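Local coordinates for protein O-methyltransferase, putative (Bacillus cereus, PDB 3DUW) that binds S-adenosyl-L-homocysteine and probably transfers a methyl group from S-adenosyl-L-methionine to a hydroxyl of its substrate, at residues A[83-88]-A[130-135]. Sequence-based numbering, arbitrary orientation.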
ATOM      1  N   GLY A  83     -20.562  -8.543   9.870  1.00 21.10           N
ATOM      2  CA  GLY A  83     -20.563  -8.259  11.291  1.00 19.18           C
ATOM      3  C   GLY A  83     -19.141  -7.968  11.719  1.00 18.27           C
ATOM      4  O   GLY A  83     -18.699  -8.399  12.782  1.00 19.49           O
ATOM      5  N   GLY A  84     -18.420  -7.240  10.871  1.00 17.63           N
ATOM      6  CA  GLY A  84     -17.040  -6.903  11.166  1.00 15.59           C
ATOM      7  C   GLY A  84     -16.910  -6.039  12.399  1.00 14.47           C
ATOM      8  O   GLY A  84     -17.846  -5.330  12.774  1.00 15.02           O
ATOM      9  N   ARG A  85     -15.751  -6.094  13.039  1.00 13.82           N
ATOM     10  CA  ARG A  85     -15.528  -5.302  14.235  1.00 13.55           C
ATOM     11  C   ARG A  85     -14.108  -4.773  14.331  1.00 12.05           C
ATOM     12  O   ARG A  85     -13.185  -5.303  13.707  1.00 12.50           O
ATOM     13  CB  ARG A  85     -15.846  -6.129  15.486  1.00 17.21           C
ATOM     14  CG  ARG A  85     -15.027  -7.403  15.630  1.00 20.59           C
ATOM     15  CD  ARG A  85     -15.331  -8.105  16.949  1.00 21.06           C
ATOM     16  NE  ARG A  85     -14.578  -9.347  17.116  1.00 21.80           N
ATOM     17  CZ  ARG A  85     -14.648 -10.122  18.195  1.00 22.20           C
ATOM     18  NH1 ARG A  85     -15.438  -9.781  19.205  1.00 22.69           N
ATOM     19  NH2 ARG A  85     -13.935 -11.240  18.266  1.00 21.30           N
ATOM     20  N   VAL A  86     -13.961  -3.709  15.111  1.00 11.62           N
ATOM     21  CA  VAL A  86     -12.671  -3.085  15.357  1.00 11.79           C
ATOM     22  C   VAL A  86     -12.502  -2.947  16.860  1.00 11.53           C
ATOM     23  O   VAL A  86     -13.428  -2.535  17.561  1.00 12.13           O
ATOM     24  CB  VAL A  86     -12.578  -1.657  14.767  1.00 10.84           C
ATOM     25  CG1 VAL A  86     -11.209  -1.058  15.084  1.00 11.51           C
ATOM     26  CG2 VAL A  86     -12.817  -1.682  13.272  1.00 12.33           C
ATOM     27  N   VAL A  87     -11.329  -3.324  17.350  1.00 10.45           N
ATOM     28  CA  VAL A  87     -10.996  -3.185  18.757  1.00 10.69           C
ATOM     29  C   VAL A  87      -9.775  -2.279  18.726  1.00  9.89           C
ATOM     30  O   VAL A  87      -8.761  -2.626  18.121  1.00  9.77           O
ATOM     31  CB  VAL A  87     -10.615  -4.531  19.405  1.00 12.23           C
ATOM     32  CG1 VAL A  87     -10.167  -4.301  20.837  1.00 13.19           C
ATOM     33  CG2 VAL A  87     -11.801  -5.484  19.368  1.00 13.67           C
ATOM     34  N   THR A  88      -9.878  -1.109  19.347  1.00  8.46           N
ATOM     35  CA  THR A  88      -8.770  -0.167  19.353  1.00  8.32           C
ATOM     36  C   THR A  88      -8.332   0.160  20.781  1.00  8.23           C
ATOM     37  O   THR A  88      -9.162   0.308  21.684  1.00  8.90           O
ATOM     38  CB  THR A  88      -9.149   1.114  18.559  1.00  8.20           C
ATOM     39  OG1 THR A  88      -8.012   1.977  18.479  1.00  8.11           O
ATOM     40  CG2 THR A  88     -10.321   1.839  19.207  1.00  8.54           C
ATOM     41  N   LYS A 130     -12.093 -14.343  25.168  1.00 20.83           N
ATOM     42  CA  LYS A 130     -12.144 -15.202  23.990  1.00 21.55           C
ATOM     43  C   LYS A 130     -12.263 -14.507  22.636  1.00 20.57           C
ATOM     44  O   LYS A 130     -13.100 -14.881  21.815  1.00 22.28           O
ATOM     45  CB  LYS A 130     -13.274 -16.223  24.149  1.00 21.73           C
ATOM     46  CG  LYS A 130     -12.939 -17.355  25.114  1.00 22.05           C
ATOM     47  CD  LYS A 130     -14.182 -18.102  25.573  1.00 22.33           C
ATOM     48  CE  LYS A 130     -14.936 -17.315  26.636  1.00 21.68           C
ATOM     49  NZ  LYS A 130     -15.342 -15.962  26.161  1.00 21.84           N
ATOM     50  N   TYR A 131     -11.418 -13.509  22.394  1.00 20.10           N
ATOM     51  CA  TYR A 131     -11.450 -12.799  21.122  1.00 18.39           C
ATOM     52  C   TYR A 131     -10.969 -13.711  20.006  1.00 17.86           C
ATOM     53  O   TYR A 131     -10.044 -14.503  20.192  1.00 18.51           O
ATOM     54  CB  TYR A 131     -10.553 -11.556  21.166  1.00 17.33           C
ATOM     55  CG  TYR A 131     -11.186 -10.360  21.833  1.00 17.10           C
ATOM     56  CD1 TYR A 131     -11.984  -9.472  21.108  1.00 17.22           C
ATOM     57  CD2 TYR A 131     -11.009 -10.126  23.193  1.00 17.65           C
ATOM     58  CE1 TYR A 131     -12.589  -8.381  21.728  1.00 16.95           C
ATOM     59  CE2 TYR A 131     -11.608  -9.043  23.821  1.00 16.78           C
ATOM     60  CZ  TYR A 131     -12.396  -8.176  23.084  1.00 17.41           C
ATOM     61  OH  TYR A 131     -12.996  -7.116  23.719  1.00 19.05           O
ATOM     62  N   GLU A 132     -11.608 -13.607  18.849  1.00 18.10           N
ATOM     63  CA  GLU A 132     -11.210 -14.403  17.703  1.00 17.80           C
ATOM     64  C   GLU A 132      -9.922 -13.783  17.178  1.00 17.21           C
ATOM     65  O   GLU A 132      -9.602 -12.637  17.505  1.00 17.06           O
ATOM     66  CB  GLU A 132     -12.290 -14.353  16.621  1.00 19.39           C
ATOM     67  CG  GLU A 132     -13.654 -14.811  17.095  1.00 20.70           C
ATOM     68  CD  GLU A 132     -13.615 -16.192  17.711  1.00 22.09           C
ATOM     69  OE1 GLU A 132     -13.247 -17.150  16.998  1.00 24.59           O
ATOM     70  OE2 GLU A 132     -13.944 -16.322  18.910  1.00 24.09           O
ATOM     71  N   PRO A 133      -9.152 -14.533  16.378  1.00 16.75           N
ATOM     72  CA  PRO A 133      -7.910 -13.966  15.848  1.00 16.35           C
ATOM     73  C   PRO A 133      -8.220 -12.723  15.020  1.00 15.59           C
ATOM     74  O   PRO A 133      -9.282 -12.631  14.406  1.00 16.75           O
ATOM     75  CB  PRO A 133      -7.355 -15.097  14.990  1.00 16.53           C
ATOM     76  CG  PRO A 133      -7.833 -16.324  15.708  1.00 17.14           C
ATOM     77  CD  PRO A 133      -9.264 -15.963  16.041  1.00 16.72           C
ATOM     78  N   PHE A 134      -7.298 -11.769  15.018  1.00 13.70           N
ATOM     79  CA  PHE A 134      -7.475 -10.543  14.250  1.00 12.39           C
ATOM     80  C   PHE A 134      -6.894 -10.724  12.852  1.00 11.43           C
ATOM     81  O   PHE A 134      -5.772 -11.217  12.698  1.00 12.30           O
ATOM     82  CB  PHE A 134      -6.793  -9.383  14.972  1.00 12.31           C
ATOM     83  CG  PHE A 134      -7.435  -9.037  16.283  1.00 12.76           C
ATOM     84  CD1 PHE A 134      -8.650  -8.358  16.316  1.00 13.63           C
ATOM     85  CD2 PHE A 134      -6.849  -9.421  17.484  1.00 13.15           C
ATOM     86  CE1 PHE A 134      -9.273  -8.068  17.529  1.00 13.75           C
ATOM     87  CE2 PHE A 134      -7.462  -9.136  18.703  1.00 15.40           C
ATOM     88  CZ  PHE A 134      -8.678  -8.459  18.725  1.00 15.35           C
ATOM     89  N   ASP A 135      -7.667 -10.332  11.841  1.00 12.02           N
ATOM     90  CA  ASP A 135      -7.251 -10.464  10.447  1.00 12.65           C
ATOM     91  C   ASP A 135      -6.462  -9.263   9.936  1.00 11.34           C
ATOM     92  O   ASP A 135      -5.783  -9.359   8.918  1.00 11.24           O
ATOM     93  CB  ASP A 135      -8.467 -10.643   9.526  1.00 16.72           C
ATOM     94  CG  ASP A 135      -9.557 -11.495  10.138  1.00 19.81           C
ATOM     95  OD1 ASP A 135      -9.262 -12.625  10.572  1.00 22.12           O
ATOM     96  OD2 ASP A 135     -10.718 -11.030  10.172  1.00 21.14           O
TER
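Two side chains from the first half of strand 85-90, Arg85 and Val87, reach across to the loop 130-135, and no hydrogen bond joins the segments. The apolar part centres on Val87, about 11 Å by its side chain from the bound S-adenosyl-L-homocysteine. Its CG2, anti to the carbonyl carbon, meets the Tyr131 ring tip to tip, 3.8 Å from CE1, and also lies near the plane of the Phe134 ring, at its edge, 4.1 Å from CE1. One methyl thus touches both rings, from directions about a right angle apart. Over the centre of one Phe134 face sits the carbonyl of Glu132, its O 4.1 Å above the plane.

The polar part belongs to Arg85. Its CG takes the crowded position between N and C (chi1 59°), and the chain then runs extended to NE, carrying the guanidinium out to the loop. There one face of the group lies against Tyr131, NH2 being 3.9 Å from CD1, with the two planes tilted 36° apart. At the guanidinium edge NH2 comes 3.4 Å from Glu132 N, two donors that cannot bond to each other. The Arg85 chain crosses the Glu132 side chain at about a right angle, NH2 3.8 Å from CG. The carboxylate stays beyond salt-bridge range, NH2 to OE2 being 5.1 Å, so any attraction is probably long-range. Arg85 NE makes a weak hydrogen bond to Asn61 OD1, and Tyr131 OH is hydrogen-bonded to Glu113 OE1.

In this Rossmann-like methyltransferase fold, the loop links helix 119-128 to strand 136-139, which strand 61-65 separates from 85-90. Ile126 of the helix packs on Val87, Tyr131 and Phe134, closing a small core between helix and sheet.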